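Melibiose/raffinose/stachyose-binding protein MelE (Bacillus subtilis subsp. subtilis str. 168, PDB 4R6H) binds melibiose, raffinose and stachyose and takes part in their import as the solute-binding component of the ABC transporter complex MelEDC-MsmX. Local coordinates at residues Q140-G144 with I302-G306; Q196-F201 with T268-G272; I37-M41 with H69-Y75. One frame throughout, in Å; residues are numbered along the deposited sequence.

Along the chain, interaction 3 closes first, near the start. The loop closed by interaction 1 opens later and holds interaction 2 nested inside it. Interactions 1 and 2 have centres about 10 Å apart and touch: strands 141-148 and 265-269 are neighbours in one mixed sheet, and Q270 and Q200 of interaction 2 reach the backbone of G144 in interaction 1. Interaction 3 stands apart, its centre about 22 Å from that of interaction 1 and about 23 Å from that of interaction 2, on the separate parallel pair of strands 33-38 and 64-69. The division is consistent with the two-lobed build of solute-binding proteins, in which sugar is taken up between lobes, here in an open conformation.

Interaction 1: residues Q140-G144 with I302-G306; sequences QAKDG and IWIGG
Antiparallel beta pairing sets A141, K142 and D143 against G306, G305 and I304, deep in the protein, where strands 141-148 and 303-306 run side by side in the mixed sheet. The short segments lie 4.1 Å apart at their axes, with directions 153° from each other. A141 and G306 form a hydrogen-bonded pair: A141 N donates to G306 O, and G306 N returns to A141 O over 2.8 Å in a nearly straight bond (170°). D143 and I304 repeat the pattern. D143 N reaches I304 O at 2.7 Å, and I304 N donates back to D143 O. Between them sits the non-hydrogen-bonded pair K142 and G305. Here the absence of a side chain matters, because G305 CA is 3.4 Å from A141 O and a beta carbon would run into that oxygen.

The main side-chain contact is K142 on W303. With CG beside the backbone N (chi1 -73°), the lysine lays its methylenes over one face of the indole, CD 4.2 Å from the centroid of the five-membered ring. NZ is farther, 5.4 Å from the same centroid, at most a weak cation-pi attraction; Y362 offers the lysine a second ring and meets W303 edge-to-face. At the indole's edge, W303 CZ3 comes within 3.8 Å of G144 N, whose proton goes to Q270 OE1. The D143 carboxylate turns elsewhere, its OD2 bonded to Y373 OH.

A few residues before A141 the chain leaves strand 136-137, and a few after G306 it enters strand 310-313; both belong to a different sheet. Paired strands that lead from one sheet to another in this way are consistent with the interlobe hinge of a bacterial solute-binding protein.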
loop_
_atom_site.group_PDB
_atom_site.type_symbol
_atom_site.label_atom_id
_atom_site.label_comp_id
_atom_site.label_asym_id
_atom_site.label_seq_id
_atom_site.Cartn_x
_atom_site.Cartn_y
_atom_site.Cartn_z
ATOM N N GLN A 140 7.122 -5.055 3.125
ATOM C CA GLN A 140 5.722 -5.320 2.896
ATOM C C GLN A 140 4.881 -4.213 3.487
ATOM O O GLN A 140 5.257 -3.636 4.492
ATOM C CB GLN A 140 5.317 -6.636 3.536
ATOM C CG GLN A 140 5.680 -6.760 4.994
ATOM C CD GLN A 140 5.180 -8.062 5.599
ATOM O OE1 GLN A 140 3.945 -8.305 5.637
ATOM N NE2 GLN A 140 6.100 -8.889 6.057
ATOM N N ALA A 141 3.743 -3.976 2.868
ATOM C CA ALA A 141 2.833 -2.947 3.311
ATOM C C ALA A 141 1.697 -3.576 4.099
ATOM O O ALA A 141 1.167 -4.631 3.689
ATOM C CB ALA A 141 2.240 -2.191 2.136
ATOM N N LYS A 142 1.314 -2.925 5.202
ATOM C CA LYS A 142 0.203 -3.376 6.033
ATOM C C LYS A 142 -0.536 -2.141 6.529
ATOM O O LYS A 142 -0.154 -1.543 7.541
ATOM C CB LYS A 142 0.651 -4.279 7.179
ATOM C CG LYS A 142 1.062 -5.683 6.755
ATOM C CD LYS A 142 1.303 -6.620 7.930
ATOM C CE LYS A 142 2.626 -6.380 8.639
ATOM N NZ LYS A 142 2.815 -7.439 9.685
ATOM N N ASP A 143 -1.620 -1.779 5.827
ATOM C CA ASP A 143 -2.343 -0.529 6.042
ATOM C C ASP A 143 -3.705 -0.773 6.681
ATOM O O ASP A 143 -4.479 -1.708 6.303
ATOM C CB ASP A 143 -2.561 0.187 4.711
ATOM C CG ASP A 143 -1.294 0.771 4.134
ATOM O OD1 ASP A 143 -0.346 1.093 4.884
ATOM O OD2 ASP A 143 -1.269 0.944 2.892
ATOM N N GLY A 144 -4.000 0.104 7.647
ATOM C CA GLY A 144 -5.306 0.212 8.254
ATOM C C GLY A 144 -5.619 1.666 8.511
ATOM O O GLY A 144 -5.653 2.499 7.570
ATOM N N ILE A 302 -8.576 -6.465 8.680
ATOM C CA ILE A 302 -7.626 -6.909 7.671
ATOM C C ILE A 302 -6.553 -5.835 7.478
ATOM O O ILE A 302 -6.848 -4.634 7.470
ATOM C CB ILE A 302 -8.410 -7.228 6.335
ATOM C CG1 ILE A 302 -7.578 -7.961 5.313
ATOM C CG2 ILE A 302 -9.022 -5.976 5.722
ATOM C CD1 ILE A 302 -7.257 -9.363 5.688
ATOM N N TRP A 303 -5.289 -6.277 7.321
ATOM C CA TRP A 303 -4.244 -5.375 6.818
ATOM C C TRP A 303 -4.246 -5.341 5.288
ATOM O O TRP A 303 -4.333 -6.387 4.648
ATOM C CB TRP A 303 -2.862 -5.830 7.270
ATOM C CG TRP A 303 -2.537 -5.705 8.739
ATOM C CD1 TRP A 303 -2.189 -6.711 9.571
ATOM C CD2 TRP A 303 -2.463 -4.511 9.515
ATOM N NE1 TRP A 303 -1.945 -6.251 10.811
ATOM C CE2 TRP A 303 -2.094 -4.886 10.819
ATOM C CE3 TRP A 303 -2.706 -3.158 9.245
ATOM C CZ2 TRP A 303 -1.961 -3.971 11.847
ATOM C CZ3 TRP A 303 -2.541 -2.235 10.246
ATOM C CH2 TRP A 303 -2.198 -2.631 11.542
ATOM N N ILE A 304 -4.108 -4.158 4.715
ATOM C CA ILE A 304 -4.107 -3.991 3.256
ATOM C C ILE A 304 -2.737 -3.665 2.766
ATOM O O ILE A 304 -2.056 -2.765 3.303
ATOM C CB ILE A 304 -5.052 -2.864 2.804
ATOM C CG1 ILE A 304 -6.510 -3.084 3.297
ATOM C CG2 ILE A 304 -5.007 -2.685 1.312
ATOM C CD1 ILE A 304 -7.095 -4.389 2.878
ATOM N N GLY A 305 -2.321 -4.330 1.710
ATOM C CA GLY A 305 -1.023 -3.986 1.103
ATOM C C GLY A 305 -0.365 -5.170 0.459
ATOM O O GLY A 305 -0.695 -5.543 -0.688
ATOM N N GLY A 306 0.528 -5.775 1.209
ATOM C CA GLY A 306 1.291 -6.922 0.717
ATOM C C GLY A 306 2.550 -6.467 0.047
ATOM O O GLY A 306 3.418 -5.943 0.716
#

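Interaction 2: residues Q196-F201 with T268-G272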
loop_
_atom_site.group_PDB
_atom_site.type_symbol
_atom_site.label_atom_id
_atom_site.label_comp_id
_atom_site.label_asym_id
_atom_site.label_seq_id
_atom_site.Cartn_x
_atom_site.Cartn_y
_atom_site.Cartn_z
ATOM N N GLN A 196 -7.690 6.339 -1.405
ATOM C CA GLN A 196 -7.188 5.424 -0.394
ATOM C C GLN A 196 -8.338 4.842 0.464
ATOM O O GLN A 196 -8.341 3.658 0.829
ATOM C CB GLN A 196 -6.161 6.134 0.501
ATOM C CG GLN A 196 -5.543 5.190 1.501
ATOM C CD GLN A 196 -4.332 5.704 2.242
ATOM O OE1 GLN A 196 -3.808 6.768 1.953
ATOM N NE2 GLN A 196 -3.847 4.891 3.188
ATOM N N TYR A 197 -9.274 5.726 0.812
ATOM C CA TYR A 197 -10.462 5.316 1.564
ATOM C C TYR A 197 -11.235 4.231 0.797
ATOM O O TYR A 197 -11.574 3.158 1.331
ATOM C CB TYR A 197 -11.342 6.556 1.878
ATOM C CG TYR A 197 -12.755 6.199 2.235
ATOM C CD1 TYR A 197 -13.090 5.754 3.523
ATOM C CD2 TYR A 197 -13.734 6.222 1.269
ATOM C CE1 TYR A 197 -14.403 5.363 3.820
ATOM C CE2 TYR A 197 -15.030 5.826 1.547
ATOM C CZ TYR A 197 -15.365 5.444 2.832
ATOM O OH TYR A 197 -16.666 5.038 3.096
ATOM N N TYR A 198 -11.578 4.553 -0.441
ATOM C CA TYR A 198 -12.337 3.604 -1.251
ATOM C C TYR A 198 -11.592 2.296 -1.436
ATOM O O TYR A 198 -12.174 1.214 -1.330
ATOM C CB TYR A 198 -12.700 4.188 -2.590
ATOM C CG TYR A 198 -13.871 5.154 -2.638
ATOM C CD1 TYR A 198 -15.168 4.746 -2.320
ATOM C CD2 TYR A 198 -13.719 6.440 -3.133
ATOM C CE1 TYR A 198 -16.254 5.615 -2.429
ATOM C CE2 TYR A 198 -14.793 7.291 -3.256
ATOM C CZ TYR A 198 -16.064 6.871 -2.931
ATOM O OH TYR A 198 -17.105 7.770 -3.066
ATOM N N ASP A 199 -10.309 2.397 -1.796
ATOM C CA ASP A 199 -9.520 1.216 -2.108
ATOM C C ASP A 199 -9.390 0.292 -0.901
ATOM O O ASP A 199 -9.603 -0.944 -1.018
ATOM C CB ASP A 199 -8.133 1.672 -2.644
ATOM C CG ASP A 199 -7.459 0.663 -3.529
ATOM O OD1 ASP A 199 -8.086 -0.240 -4.051
ATOM O OD2 ASP A 199 -6.278 0.872 -3.798
ATOM N N GLN A 200 -9.033 0.834 0.263
ATOM C CA GLN A 200 -8.851 0.004 1.426
ATOM C C GLN A 200 -10.164 -0.649 1.844
ATOM O O GLN A 200 -10.181 -1.834 2.112
ATOM C CB GLN A 200 -8.270 0.743 2.641
ATOM C CG GLN A 200 -6.789 0.970 2.587
ATOM C CD GLN A 200 -6.205 1.615 3.840
ATOM O OE1 GLN A 200 -5.368 2.490 3.718
ATOM N NE2 GLN A 200 -6.513 1.068 5.012
ATOM N N PHE A 201 -11.248 0.141 1.897
ATOM C CA PHE A 201 -12.509 -0.423 2.412
ATOM C C PHE A 201 -13.217 -1.322 1.397
ATOM O O PHE A 201 -14.082 -2.112 1.761
ATOM C CB PHE A 201 -13.421 0.643 3.002
ATOM C CG PHE A 201 -13.024 1.095 4.379
ATOM C CD1 PHE A 201 -13.190 0.259 5.496
ATOM C CD2 PHE A 201 -12.502 2.352 4.577
ATOM C CE1 PHE A 201 -12.839 0.711 6.756
ATOM C CE2 PHE A 201 -12.181 2.822 5.841
ATOM C CZ PHE A 201 -12.336 1.969 6.945
ATOM N N THR A 268 -6.902 8.907 10.967
ATOM C CA THR A 268 -6.669 9.218 9.551
ATOM C C THR A 268 -6.250 7.940 8.862
ATOM O O THR A 268 -5.838 7.006 9.525
ATOM C CB THR A 268 -5.671 10.387 9.357
ATOM O OG1 THR A 268 -5.760 10.879 8.026
ATOM C CG2 THR A 268 -4.229 9.974 9.645
ATOM N N MET A 269 -6.391 7.865 7.539
ATOM C CA MET A 269 -5.919 6.686 6.821
ATOM C C MET A 269 -4.427 6.601 6.886
ATOM O O MET A 269 -3.714 7.609 6.942
ATOM C CB MET A 269 -6.346 6.726 5.359
ATOM C CG MET A 269 -7.831 6.806 5.053
ATOM S SD MET A 269 -8.942 5.466 5.444
ATOM C CE MET A 269 -8.177 4.076 4.555
ATOM N N GLN A 270 -3.931 5.363 6.938
ATOM C CA GLN A 270 -2.518 5.211 7.206
ATOM C C GLN A 270 -1.655 5.719 6.070
ATOM O O GLN A 270 -1.893 5.391 4.907
ATOM C CB GLN A 270 -2.270 3.762 7.420
ATOM C CG GLN A 270 -1.018 3.493 8.166
ATOM C CD GLN A 270 -1.000 2.056 8.524
ATOM O OE1 GLN A 270 -2.032 1.516 8.951
ATOM N NE2 GLN A 270 0.147 1.433 8.405
ATOM N N GLY A 271 -0.652 6.517 6.419
ATOM C CA GLY A 271 0.334 6.995 5.446
ATOM C C GLY A 271 1.699 6.318 5.566
ATOM O O GLY A 271 2.475 6.280 4.600
ATOM N N GLY A 272 2.004 5.795 6.755
ATOM C CA GLY A 272 3.202 4.982 6.949
ATOM C C GLY A 272 4.257 5.571 7.878
ATOM O O GLY A 272 4.948 4.810 8.529
#
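M269, at the end of strand 265-269, plugs into the side of helix 192-206 among Q196, Y197, Q200 and F201, a helix-on-sheet packing probably within one lobe. Bent at both chi2 and chi3, the methionine folds its methyl back over the amide of Q200. CE sits above the amide face, 3.2 Å from Q200 CD, a tight fit. Its sulfur meets the F201 ring obliquely, SD 4.2 Å from F201 CE2, in a Met-aromatic contact, and Y197 CB lies 4.4 Å from the same SD.

Q196 supplies the polar half. Its chain runs out extended, with CG anti to the backbone N (chi1 -176°), alongside M269 in the opposite sense. Both protons of NE2 are then used in the amide plane: one bonds Q270 O at 2.7 Å, the other Q200 OE1 at 2.9 Å and almost straight (174°). This second bond, with those of Q200 NE2 to T292 OG1 and G144 O, holds the Q200 amide in one rotation. Two glutamines one helical turn apart thus tie the helix to the strand end and to strand 141-148, as in the layered alpha/beta lobe of a solute-binding protein.

Interaction 3: residues I37-M41 with H69-Y75; sequences IYSTM and HFPGNDY
I37 and S39 bracket H69 in a parallel bridge centred on Y38 and H69. H69 N donates to I37 O at 2.8 Å, and S39 N to H69 O at 3.0 Å. Past the bridge, S39 OG, anti to its own nitrogen (chi1 174°), accepts a hydrogen bond from M41 N at 3.1 Å and closes an ST turn. A water accepts a hydrogen bond from G72 N at 2.9 Å and lies 2.8 Å from S39 O; M41 O is a more distant neighbour of it and accepts from R47 NE.

Strands 33-38 and 64-69, joined through helix 44-60, make a beta-alpha-beta crossover, and this contact lies where both strands run out into loops. Here Y38, H69 and Y75 cluster. Y38 turns its edge toward the face of Y75, P71 CG rests over one face of Y38, and T40 CG2 sits almost exactly above the centre of the Y75 ring, 3.5 Å from its centroid. The polar ends find partners beyond the two segments: Y38 OH with R82 NE, H69 NE2 with S67 OG, T40 OG1 with D93 OD2, Y75 OH with D93 O. In place of Y75, an alanine is likely to leave the T40 methyl and the Y38 edge without their aromatic surface and D93 O without its hydroxyl mate. Next to the ST turn, F70 brings its ring edge to S39 OG, CE1 3.5 Å away.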
loop_
_atom_site.group_PDB
_atom_site.type_symbol
_atom_site.label_atom_id
_atom_site.label_comp_id
_atom_site.label_asym_id
_atom_site.label_seq_id
_atom_site.Cartn_x
_atom_site.Cartn_y
_atom_site.Cartn_z
ATOM N N ILE A 37 19.054 -1.968 -12.423
ATOM C CA ILE A 37 17.989 -2.190 -11.428
ATOM C C ILE A 37 17.023 -1.008 -11.461
ATOM O O ILE A 37 17.446 0.165 -11.369
ATOM C CB ILE A 37 18.553 -2.266 -10.007
ATOM C CG1 ILE A 37 19.689 -3.274 -9.946
ATOM C CG2 ILE A 37 17.434 -2.571 -8.984
ATOM C CD1 ILE A 37 20.221 -3.569 -8.561
ATOM N N TYR A 38 15.729 -1.295 -11.625
ATOM C CA TYR A 38 14.687 -0.264 -11.559
ATOM C C TYR A 38 13.932 -0.406 -10.233
ATOM O O TYR A 38 13.630 -1.539 -9.810
ATOM C CB TYR A 38 13.660 -0.434 -12.685
ATOM C CG TYR A 38 13.891 0.305 -13.989
ATOM C CD1 TYR A 38 15.160 0.523 -14.490
ATOM C CD2 TYR A 38 12.782 0.733 -14.729
ATOM C CE1 TYR A 38 15.337 1.205 -15.706
ATOM C CE2 TYR A 38 12.935 1.416 -15.924
ATOM C CZ TYR A 38 14.203 1.639 -16.412
ATOM O OH TYR A 38 14.314 2.311 -17.615
ATOM N N SER A 39 13.571 0.737 -9.646
ATOM C CA SER A 39 12.925 0.819 -8.356
ATOM C C SER A 39 11.855 1.908 -8.328
ATOM O O SER A 39 12.114 3.008 -8.867
ATOM C CB SER A 39 13.966 1.069 -7.255
ATOM O OG SER A 39 13.329 1.284 -5.981
ATOM N N THR A 40 10.733 1.621 -7.660
ATOM C CA THR A 40 9.700 2.656 -7.374
ATOM C C THR A 40 9.899 3.417 -6.059
ATOM O O THR A 40 9.028 4.187 -5.673
ATOM C CB THR A 40 8.281 2.068 -7.390
ATOM O OG1 THR A 40 8.037 1.206 -6.258
ATOM C CG2 THR A 40 7.978 1.387 -8.707
ATOM N N MET A 41 11.019 3.189 -5.384
ATOM C CA MET A 41 11.283 3.880 -4.121
ATOM C C MET A 41 11.277 5.385 -4.350
ATOM O O MET A 41 11.712 5.857 -5.383
ATOM C CB MET A 41 12.598 3.447 -3.503
ATOM C CG MET A 41 12.559 2.046 -2.977
ATOM S SD MET A 41 14.118 1.547 -2.252
ATOM C CE MET A 41 13.869 -0.207 -1.993
ATOM N N HIS A 69 18.167 2.872 -10.951
ATOM C CA HIS A 69 17.265 3.870 -11.502
ATOM C C HIS A 69 16.033 4.004 -10.644
ATOM O O HIS A 69 15.385 2.995 -10.314
ATOM C CB HIS A 69 16.788 3.424 -12.874
ATOM C CG HIS A 69 17.872 3.337 -13.893
ATOM N ND1 HIS A 69 17.922 4.169 -14.992
ATOM C CD2 HIS A 69 18.946 2.514 -13.994
ATOM C CE1 HIS A 69 18.980 3.864 -15.723
ATOM N NE2 HIS A 69 19.619 2.867 -15.141
ATOM N N PHE A 70 15.657 5.251 -10.369
ATOM C CA PHE A 70 14.423 5.605 -9.674
ATOM C C PHE A 70 13.598 6.538 -10.571
ATOM O O PHE A 70 13.581 7.742 -10.346
ATOM C CB PHE A 70 14.729 6.277 -8.345
ATOM C CG PHE A 70 15.590 5.448 -7.422
ATOM C CD1 PHE A 70 15.045 4.418 -6.679
ATOM C CD2 PHE A 70 16.952 5.711 -7.278
ATOM C CE1 PHE A 70 15.825 3.674 -5.813
ATOM C CE2 PHE A 70 17.742 4.938 -6.420
ATOM C CZ PHE A 70 17.173 3.905 -5.705
ATOM N N PRO A 71 12.895 5.973 -11.556
ATOM C CA PRO A 71 12.162 6.776 -12.567
ATOM C C PRO A 71 10.993 7.604 -12.033
ATOM O O PRO A 71 10.434 8.403 -12.781
ATOM C CB PRO A 71 11.610 5.716 -13.530
ATOM C CG PRO A 71 12.395 4.505 -13.308
ATOM C CD PRO A 71 12.852 4.534 -11.883
ATOM N N GLY A 72 10.575 7.389 -10.792
ATOM C CA GLY A 72 9.428 8.119 -10.232
ATOM C C GLY A 72 8.161 7.974 -11.054
ATOM O O GLY A 72 7.721 6.860 -11.353
ATOM N N ASN A 73 7.542 9.097 -11.412
ATOM C CA ASN A 73 6.261 9.057 -12.125
ATOM C C ASN A 73 6.346 8.453 -13.516
ATOM O O ASN A 73 5.326 8.074 -14.074
ATOM C CB ASN A 73 5.648 10.475 -12.221
ATOM C CG ASN A 73 5.159 11.001 -10.882
ATOM O OD1 ASN A 73 4.744 10.240 -9.999
ATOM N ND2 ASN A 73 5.193 12.319 -10.730
ATOM N N ASP A 74 7.552 8.369 -14.071
ATOM C CA ASP A 74 7.772 7.785 -15.402
ATOM C C ASP A 74 7.919 6.254 -15.354
ATOM O O ASP A 74 8.018 5.630 -16.399
ATOM C CB ASP A 74 9.019 8.366 -16.081
ATOM C CG ASP A 74 8.864 9.835 -16.428
ATOM O OD1 ASP A 74 7.743 10.226 -16.810
ATOM O OD2 ASP A 74 9.857 10.589 -16.316
ATOM N N TYR A 75 7.886 5.652 -14.152
ATOM C CA TYR A 75 8.162 4.212 -14.022
ATOM C C TYR A 75 7.285 3.347 -14.914
ATOM O O TYR A 75 7.775 2.498 -15.673
ATOM C CB TYR A 75 8.005 3.790 -12.554
ATOM C CG TYR A 75 8.534 2.405 -12.271
ATOM C CD1 TYR A 75 7.757 1.284 -12.482
ATOM C CD2 TYR A 75 9.816 2.235 -11.816
ATOM C CE1 TYR A 75 8.263 0.021 -12.286
ATOM C CE2 TYR A 75 10.329 0.977 -11.572
ATOM C CZ TYR A 75 9.554 -0.128 -11.785
ATOM O OH TYR A 75 10.056 -1.403 -11.549
HETATM O O HOH W 1 11.309 5.661 -8.616
#